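Long-range contact in beta-catenin homolog sys-1 (Caenorhabditis elegans, PDB 3C2G), which acts as a transcriptional coregulator in the Wnt signalling asymmetry pathway, binding the TCF factor POP-1 directly and switching target genes on or off: residues 360-372 against 401-413. Residues are numbered along the deposited sequence; the frame is centred on the assembly and turned at random.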
ATOM      1  N   LYS A 360     -10.407  10.847  17.928  1.00 29.99           N
ATOM      2  CA  LYS A 360     -11.600  11.508  17.398  1.00 30.00           C
ATOM      3  C   LYS A 360     -11.689  12.950  17.908  1.00 30.52           C
ATOM      4  O   LYS A 360     -12.002  13.875  17.139  1.00 30.50           O
ATOM      5  CB  LYS A 360     -12.847  10.726  17.794  1.00 29.82           C
ATOM      6  CG  LYS A 360     -13.157   9.578  16.872  1.00 30.12           C
ATOM      7  CD  LYS A 360     -13.429   8.308  17.631  1.00 30.24           C
ATOM      8  CE  LYS A 360     -14.764   7.749  17.229  1.00 31.31           C
ATOM      9  NZ  LYS A 360     -14.808   6.265  17.136  1.00 30.85           N
ATOM     10  N   ASP A 361     -11.396  13.149  19.195  1.00 31.01           N
ATOM     11  CA  ASP A 361     -11.490  14.489  19.780  1.00 32.25           C
ATOM     12  C   ASP A 361     -10.495  15.441  19.128  1.00 32.16           C
ATOM     13  O   ASP A 361     -10.845  16.578  18.779  1.00 32.84           O
ATOM     14  CB  ASP A 361     -11.309  14.462  21.303  1.00 33.45           C
ATOM     15  CG  ASP A 361     -12.501  13.835  22.036  0.50 34.74           C
ATOM     16  OD1 ASP A 361     -13.632  13.842  21.498  0.50 38.06           O
ATOM     17  OD2 ASP A 361     -12.304  13.335  23.165  0.50 36.15           O
ATOM     18  N   ILE A 362      -9.264  14.974  18.930  1.00 31.23           N
ATOM     19  CA  ILE A 362      -8.264  15.800  18.253  1.00 30.55           C
ATOM     20  C   ILE A 362      -8.771  16.202  16.865  1.00 30.11           C
ATOM     21  O   ILE A 362      -8.804  17.383  16.515  1.00 29.27           O
ATOM     22  CB  ILE A 362      -6.895  15.095  18.197  1.00 30.79           C
ATOM     23  CG1 ILE A 362      -6.322  14.997  19.619  1.00 30.92           C
ATOM     24  CG2 ILE A 362      -5.935  15.832  17.256  1.00 28.48           C
ATOM     25  CD1 ILE A 362      -5.350  13.844  19.846  1.00 29.23           C
ATOM     26  N   ALA A 363      -9.196  15.209  16.097  1.00 30.49           N
ATOM     27  CA  ALA A 363      -9.726  15.446  14.769  1.00 30.88           C
ATOM     28  C   ALA A 363     -10.854  16.502  14.756  1.00 31.68           C
ATOM     29  O   ALA A 363     -10.812  17.463  13.983  1.00 31.19           O
ATOM     30  CB  ALA A 363     -10.174  14.136  14.162  1.00 30.05           C
ATOM     31  N   ILE A 364     -11.843  16.343  15.632  1.00 33.39           N
ATOM     32  CA  ILE A 364     -12.959  17.301  15.695  1.00 34.69           C
ATOM     33  C   ILE A 364     -12.504  18.737  15.965  1.00 34.74           C
ATOM     34  O   ILE A 364     -12.976  19.665  15.315  1.00 35.64           O
ATOM     35  CB  ILE A 364     -14.026  16.842  16.716  1.00 35.85           C
ATOM     36  CG1 ILE A 364     -14.832  15.680  16.138  1.00 35.22           C
ATOM     37  CG2 ILE A 364     -14.963  17.985  17.116  1.00 36.23           C
ATOM     38  CD1 ILE A 364     -15.458  14.840  17.201  1.00 36.33           C
ATOM     39  N   ARG A 365     -11.570  18.920  16.894  1.00 35.38           N
ATOM     40  CA  ARG A 365     -11.059  20.257  17.208  1.00 36.51           C
ATOM     41  C   ARG A 365     -10.273  20.861  16.055  1.00 36.54           C
ATOM     42  O   ARG A 365     -10.078  22.078  15.999  1.00 37.32           O
ATOM     43  CB  ARG A 365     -10.209  20.251  18.477  1.00 35.72           C
ATOM     44  CG  ARG A 365     -11.004  20.093  19.761  1.00 38.65           C
ATOM     45  CD  ARG A 365     -10.159  20.387  21.011  1.00 40.22           C
ATOM     46  NE  ARG A 365      -9.351  19.240  21.436  1.00 47.79           N
ATOM     47  CZ  ARG A 365      -8.061  19.072  21.137  1.00 51.20           C
ATOM     48  NH1 ARG A 365      -7.418  19.981  20.408  1.00 50.40           N
ATOM     49  NH2 ARG A 365      -7.411  17.990  21.565  1.00 52.72           N
ATOM     50  N   SER A 366      -9.815  20.028  15.129  1.00 36.15           N
ATOM     51  CA  SER A 366      -9.150  20.563  13.950  1.00 36.53           C
ATOM     52  C   SER A 366     -10.074  20.567  12.737  1.00 35.72           C
ATOM     53  O   SER A 366      -9.612  20.711  11.599  1.00 35.59           O
ATOM     54  CB  SER A 366      -7.856  19.804  13.672  1.00 37.17           C
ATOM     55  OG  SER A 366      -7.076  19.743  14.862  1.00 42.38           O
ATOM     56  N   ASN A 367     -11.376  20.421  12.988  1.00 34.70           N
ATOM     57  CA  ASN A 367     -12.396  20.508  11.944  1.00 34.66           C
ATOM     58  C   ASN A 367     -12.394  19.350  10.955  1.00 33.51           C
ATOM     59  O   ASN A 367     -12.765  19.520   9.798  1.00 33.26           O
ATOM     60  CB  ASN A 367     -12.304  21.848  11.186  1.00 34.89           C
ATOM     61  CG  ASN A 367     -13.125  22.957  11.846  1.00 39.89           C
ATOM     62  OD1 ASN A 367     -13.524  22.851  13.014  1.00 43.83           O
ATOM     63  ND2 ASN A 367     -13.387  24.025  11.096  1.00 43.14           N
ATOM     64  N   ALA A 368     -11.980  18.174  11.407  1.00 32.79           N
ATOM     65  CA  ALA A 368     -11.897  17.024  10.515  1.00 32.95           C
ATOM     66  C   ALA A 368     -13.211  16.790   9.766  1.00 32.71           C
ATOM     67  O   ALA A 368     -13.198  16.524   8.569  1.00 32.54           O
ATOM     68  CB  ALA A 368     -11.478  15.773  11.278  1.00 32.53           C
ATOM     69  N   ILE A 369     -14.342  16.915  10.459  1.00 33.21           N
ATOM     70  CA  ILE A 369     -15.639  16.642   9.831  1.00 33.85           C
ATOM     71  C   ILE A 369     -15.945  17.645   8.728  1.00 34.38           C
ATOM     72  O   ILE A 369     -16.348  17.263   7.627  1.00 35.18           O
ATOM     73  CB  ILE A 369     -16.800  16.510  10.858  1.00 33.20           C
ATOM     74  CG1 ILE A 369     -16.530  15.329  11.790  1.00 33.92           C
ATOM     75  CG2 ILE A 369     -18.126  16.289  10.139  1.00 32.41           C
ATOM     76  CD1 ILE A 369     -17.222  15.395  13.136  1.00 35.19           C
ATOM     77  N   PHE A 370     -15.725  18.922   9.002  1.00 34.67           N
ATOM     78  CA  PHE A 370     -15.838  19.927   7.961  1.00 36.46           C
ATOM     79  C   PHE A 370     -14.996  19.555   6.728  1.00 35.80           C
ATOM     80  O   PHE A 370     -15.451  19.686   5.592  1.00 36.59           O
ATOM     81  CB  PHE A 370     -15.390  21.285   8.494  1.00 38.70           C
ATOM     82  CG  PHE A 370     -16.284  22.409   8.096  1.00 42.97           C
ATOM     83  CD1 PHE A 370     -17.179  22.956   9.019  1.00 44.98           C
ATOM     84  CD2 PHE A 370     -16.249  22.920   6.791  1.00 46.34           C
ATOM     85  CE1 PHE A 370     -18.023  24.000   8.660  1.00 47.69           C
ATOM     86  CE2 PHE A 370     -17.092  23.965   6.412  1.00 47.91           C
ATOM     87  CZ  PHE A 370     -17.981  24.512   7.354  1.00 46.83           C
ATOM     88  N   LEU A 371     -13.770  19.090   6.958  1.00 34.25           N
ATOM     89  CA  LEU A 371     -12.857  18.780   5.876  1.00 32.91           C
ATOM     90  C   LEU A 371     -13.343  17.635   5.011  1.00 31.98           C
ATOM     91  O   LEU A 371     -13.215  17.694   3.783  1.00 31.78           O
ATOM     92  CB  LEU A 371     -11.452  18.489   6.409  1.00 34.15           C
ATOM     93  CG  LEU A 371     -10.402  18.118   5.358  1.00 34.27           C
ATOM     94  CD1 LEU A 371     -10.194  19.260   4.392  1.00 33.44           C
ATOM     95  CD2 LEU A 371      -9.112  17.738   6.021  1.00 35.91           C
ATOM     96  N   LEU A 372     -13.902  16.602   5.640  1.00 30.59           N
ATOM     97  CA  LEU A 372     -14.549  15.522   4.895  1.00 30.22           C
ATOM     98  C   LEU A 372     -15.608  16.049   3.941  1.00 30.58           C
ATOM     99  O   LEU A 372     -15.719  15.579   2.811  1.00 32.05           O
ATOM    100  CB  LEU A 372     -15.202  14.513   5.832  1.00 29.82           C
ATOM    101  CG  LEU A 372     -14.342  13.893   6.923  1.00 30.20           C
ATOM    102  CD1 LEU A 372     -15.215  13.025   7.809  1.00 29.64           C
ATOM    103  CD2 LEU A 372     -13.176  13.104   6.328  1.00 28.90           C
ATOM    104  N   CYS A 401     -13.665   9.029   3.074  1.00 25.15           N
ATOM    105  CA  CYS A 401     -14.240  10.136   3.839  1.00 25.57           C
ATOM    106  C   CYS A 401     -15.478   9.712   4.631  1.00 25.32           C
ATOM    107  O   CYS A 401     -15.570   9.979   5.824  1.00 25.26           O
ATOM    108  CB  CYS A 401     -14.539  11.327   2.940  1.00 26.25           C
ATOM    109  SG  CYS A 401     -13.064  12.169   2.277  1.00 27.42           S
ATOM    110  N   LEU A 402     -16.388   8.996   3.978  1.00 25.57           N
ATOM    111  CA  LEU A 402     -17.608   8.517   4.607  1.00 25.38           C
ATOM    112  C   LEU A 402     -17.342   7.474   5.677  1.00 26.11           C
ATOM    113  O   LEU A 402     -18.066   7.403   6.680  1.00 26.34           O
ATOM    114  CB  LEU A 402     -18.568   7.958   3.565  1.00 25.41           C
ATOM    115  CG  LEU A 402     -19.062   8.922   2.492  1.00 27.46           C
ATOM    116  CD1 LEU A 402     -19.800   8.117   1.467  1.00 29.80           C
ATOM    117  CD2 LEU A 402     -19.958  10.055   3.036  1.00 27.30           C
ATOM    118  N   ARG A 403     -16.313   6.660   5.481  1.00 25.94           N
ATOM    119  CA  ARG A 403     -15.916   5.708   6.524  1.00 26.71           C
ATOM    120  C   ARG A 403     -15.388   6.471   7.758  1.00 26.21           C
ATOM    121  O   ARG A 403     -15.634   6.088   8.896  1.00 27.01           O
ATOM    122  CB  ARG A 403     -14.878   4.720   5.984  1.00 26.19           C
ATOM    123  CG  ARG A 403     -15.031   3.305   6.518  1.00 28.60           C
ATOM    124  CD  ARG A 403     -14.042   2.284   5.882  1.00 29.05           C
ATOM    125  NE  ARG A 403     -12.710   2.851   5.682  1.00 27.09           N
ATOM    126  CZ  ARG A 403     -12.189   3.117   4.488  1.00 28.72           C
ATOM    127  NH1 ARG A 403     -12.883   2.833   3.382  1.00 25.24           N
ATOM    128  NH2 ARG A 403     -10.977   3.672   4.404  1.00 25.24           N
ATOM    129  N   THR A 404     -14.690   7.574   7.534  1.00 25.67           N
ATOM    130  CA  THR A 404     -14.250   8.395   8.645  1.00 26.20           C
ATOM    131  C   THR A 404     -15.453   9.027   9.343  1.00 25.69           C
ATOM    132  O   THR A 404     -15.509   9.037  10.574  1.00 25.60           O
ATOM    133  CB  THR A 404     -13.285   9.492   8.191  1.00 26.70           C
ATOM    134  OG1 THR A 404     -12.239   8.895   7.424  1.00 27.65           O
ATOM    135  CG2 THR A 404     -12.705  10.237   9.393  1.00 25.34           C
ATOM    136  N   LEU A 405     -16.404   9.533   8.556  1.00 25.16           N
ATOM    137  CA  LEU A 405     -17.632  10.101   9.099  1.00 25.25           C
ATOM    138  C   LEU A 405     -18.331   9.112  10.010  1.00 25.96           C
ATOM    139  O   LEU A 405     -18.722   9.462  11.113  1.00 26.57           O
ATOM    140  CB  LEU A 405     -18.596  10.559   7.990  1.00 25.49           C
ATOM    141  CG  LEU A 405     -19.934  11.213   8.427  1.00 24.77           C
ATOM    142  CD1 LEU A 405     -19.693  12.452   9.260  1.00 22.44           C
ATOM    143  CD2 LEU A 405     -20.843  11.551   7.233  1.00 23.01           C
ATOM    144  N   ASN A 406     -18.453   7.877   9.545  1.00 26.56           N
ATOM    145  CA  ASN A 406     -19.181   6.835  10.250  1.00 27.28           C
ATOM    146  C   ASN A 406     -18.533   6.457  11.572  1.00 28.96           C
ATOM    147  O   ASN A 406     -19.232   6.180  12.547  1.00 29.94           O
ATOM    148  CB  ASN A 406     -19.363   5.609   9.354  1.00 26.47           C
ATOM    149  CG  ASN A 406     -20.220   5.900   8.113  1.00 26.27           C
ATOM    150  OD1 ASN A 406     -20.826   6.971   7.986  1.00 25.13           O
ATOM    151  ND2 ASN A 406     -20.274   4.937   7.196  1.00 26.02           N
ATOM    152  N   ASN A 407     -17.203   6.476  11.617  1.00 30.45           N
ATOM    153  CA  ASN A 407     -16.470   6.283  12.873  1.00 31.20           C
ATOM    154  C   ASN A 407     -16.703   7.392  13.898  1.00 32.05           C
ATOM    155  O   ASN A 407     -16.604   7.147  15.093  1.00 31.73           O
ATOM    156  CB  ASN A 407     -14.976   6.078  12.614  1.00 31.48           C
ATOM    157  CG  ASN A 407     -14.680   4.753  11.924  1.00 32.07           C
ATOM    158  OD1 ASN A 407     -15.483   3.815  11.993  1.00 34.05           O
ATOM    159  ND2 ASN A 407     -13.537   4.675  11.238  1.00 29.75           N
ATOM    160  N   PHE A 408     -17.032   8.598  13.432  1.00 33.62           N
ATOM    161  CA  PHE A 408     -17.433   9.699  14.322  1.00 35.30           C
ATOM    162  C   PHE A 408     -18.858   9.545  14.855  1.00 36.77           C
ATOM    163  O   PHE A 408     -19.095   9.700  16.045  1.00 36.69           O
ATOM    164  CB  PHE A 408     -17.344  11.056  13.618  1.00 35.22           C
ATOM    165  CG  PHE A 408     -15.957  11.546  13.404  1.00 35.49           C
ATOM    166  CD1 PHE A 408     -15.063  11.634  14.456  1.00 37.07           C
ATOM    167  CD2 PHE A 408     -15.551  11.960  12.146  1.00 36.84           C
ATOM    168  CE1 PHE A 408     -13.776  12.095  14.251  1.00 37.87           C
ATOM    169  CE2 PHE A 408     -14.262  12.428  11.930  1.00 37.12           C
ATOM    170  CZ  PHE A 408     -13.373  12.493  12.987  1.00 36.94           C
ATOM    171  N   LEU A 409     -19.806   9.256  13.968  1.00 39.19           N
ATOM    172  CA  LEU A 409     -21.227   9.329  14.314  1.00 41.57           C
ATOM    173  C   LEU A 409     -21.648   8.344  15.408  1.00 44.66           C
ATOM    174  O   LEU A 409     -22.653   8.557  16.070  1.00 44.93           O
ATOM    175  CB  LEU A 409     -22.115   9.209  13.070  1.00 40.01           C
ATOM    176  CG  LEU A 409     -21.984  10.327  12.027  1.00 38.51           C
ATOM    177  CD1 LEU A 409     -22.675   9.987  10.701  1.00 33.29           C
ATOM    178  CD2 LEU A 409     -22.473  11.661  12.566  1.00 37.51           C
HETATM  179  N   MSE A 410     -20.858   7.297  15.608  1.00 49.14           N
HETATM  180  CA  MSE A 410     -21.094   6.322  16.671  1.00 54.26           C
HETATM  181  C   MSE A 410     -21.234   6.979  18.040  1.00 55.63           C
HETATM  182  O   MSE A 410     -22.176   6.681  18.782  1.00 56.24           O
HETATM  183  CB  MSE A 410     -19.961   5.298  16.704  1.00 56.28           C
HETATM  184  CG  MSE A 410     -19.655   4.688  15.350  1.00 63.98           C
HETATM  185 SE   MSE A 410     -20.695   3.081  14.915  1.00 82.91          SE
HETATM  186  CE  MSE A 410     -22.527   3.626  15.369  1.00 76.61           C
HETATM  187  N   MSE A 411     -20.302   7.882  18.352  1.00 56.95           N
HETATM  188  CA  MSE A 411     -20.301   8.656  19.598  1.00 59.01           C
HETATM  189  C   MSE A 411     -21.685   9.115  20.057  1.00 56.79           C
HETATM  190  O   MSE A 411     -22.006   9.048  21.231  1.00 56.75           O
HETATM  191  CB  MSE A 411     -19.428   9.903  19.441  1.00 58.48           C
HETATM  192  CG  MSE A 411     -17.939   9.648  19.275  1.00 61.55           C
HETATM  193 SE   MSE A 411     -16.991  11.297  18.755  1.00 66.52          SE
HETATM  194  CE  MSE A 411     -17.486  12.459  20.267  1.00 66.34           C
ATOM    195  N   TRP A 412     -22.497   9.580  19.117  1.00 55.76           N
ATOM    196  CA  TRP A 412     -23.664  10.383  19.445  1.00 54.42           C
ATOM    197  C   TRP A 412     -24.996   9.681  19.285  1.00 56.08           C
ATOM    198  O   TRP A 412     -26.043  10.285  19.514  1.00 56.04           O
ATOM    199  CB  TRP A 412     -23.656  11.656  18.610  1.00 51.28           C
ATOM    200  CG  TRP A 412     -22.432  12.438  18.808  1.00 48.27           C
ATOM    201  CD1 TRP A 412     -21.944  12.896  19.990  1.00 45.38           C
ATOM    202  CD2 TRP A 412     -21.511  12.859  17.800  1.00 47.40           C
ATOM    203  NE1 TRP A 412     -20.780  13.581  19.785  1.00 46.07           N
ATOM    204  CE2 TRP A 412     -20.488  13.577  18.447  1.00 45.81           C
ATOM    205  CE3 TRP A 412     -21.452  12.703  16.408  1.00 45.87           C
ATOM    206  CZ2 TRP A 412     -19.420  14.145  17.756  1.00 46.54           C
ATOM    207  CZ3 TRP A 412     -20.391  13.269  15.723  1.00 46.61           C
ATOM    208  CH2 TRP A 412     -19.387  13.980  16.398  1.00 46.53           C
ATOM    209  N   ILE A 413     -24.958   8.417  18.889  1.00 58.39           N
ATOM    210  CA  ILE A 413     -26.181   7.650  18.746  1.00 61.18           C
ATOM    211  C   ILE A 413     -26.425   6.877  20.041  1.00 63.58           C
ATOM    212  O   ILE A 413     -25.530   6.165  20.514  1.00 63.67           O
ATOM    213  CB  ILE A 413     -26.149   6.748  17.496  1.00 61.02           C
ATOM    214  CG1 ILE A 413     -25.926   7.616  16.251  1.00 60.57           C
ATOM    215  CG2 ILE A 413     -27.457   5.974  17.350  1.00 61.42           C
ATOM    216  CD1 ILE A 413     -25.445   6.876  15.039  1.00 57.67           C
TER
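Leu372 and Phe408 join two short helices to one long one. Helix 368-372 runs roughly antiparallel to helix 401-409, at 147° with axes 10.0 Å apart. Helix 360-365 crosses the same helix at 114°. A Schellman motif makes the turn between the two short helices. Asn367, with positive phi, is its C-prime residue; Ala368 N bonds to Ala363 O and Asn367 N to Ile364 O.

The packing is knobs-into-holes in both directions. Phe408 fits among Lys360, Ala363, Ala368 and Ile369, placing its ring where the two short helices meet. Ile369 CD1 lies over one ring face in a CH-pi contact, 4.2 Å from the centroid of the Phe408 ring. Ala363 CB meets the ring edge at Phe408 CZ, 3.8 Å away. With CG beside its backbone N (chi1 -54°), Leu372 drops among Cys401, Thr404, Leu405 and Phe408. Leu372 CD1 lies 4.0 Å from Thr404 CB. Ile364 CD1 meets Trp412 CZ2 at 4.1 Å, and Ile369 CD1 comes to the edge of the same indole. The aliphatic part of Lys360 passes Phe408; Lys360 CG lies 3.7 Å from Phe408 CE1. Outside the two segments, Lys360 NZ pairs with an acidic side chain of the bound peptide in a salt bridge.

The arrangement suits the three-helix repeats of an armadillo domain. Helix 339-352 packs against Leu372 and Thr404, helix 425-432 touches Ile364 and Ile369, and helix 457-472 covers Leu402 and Asn406.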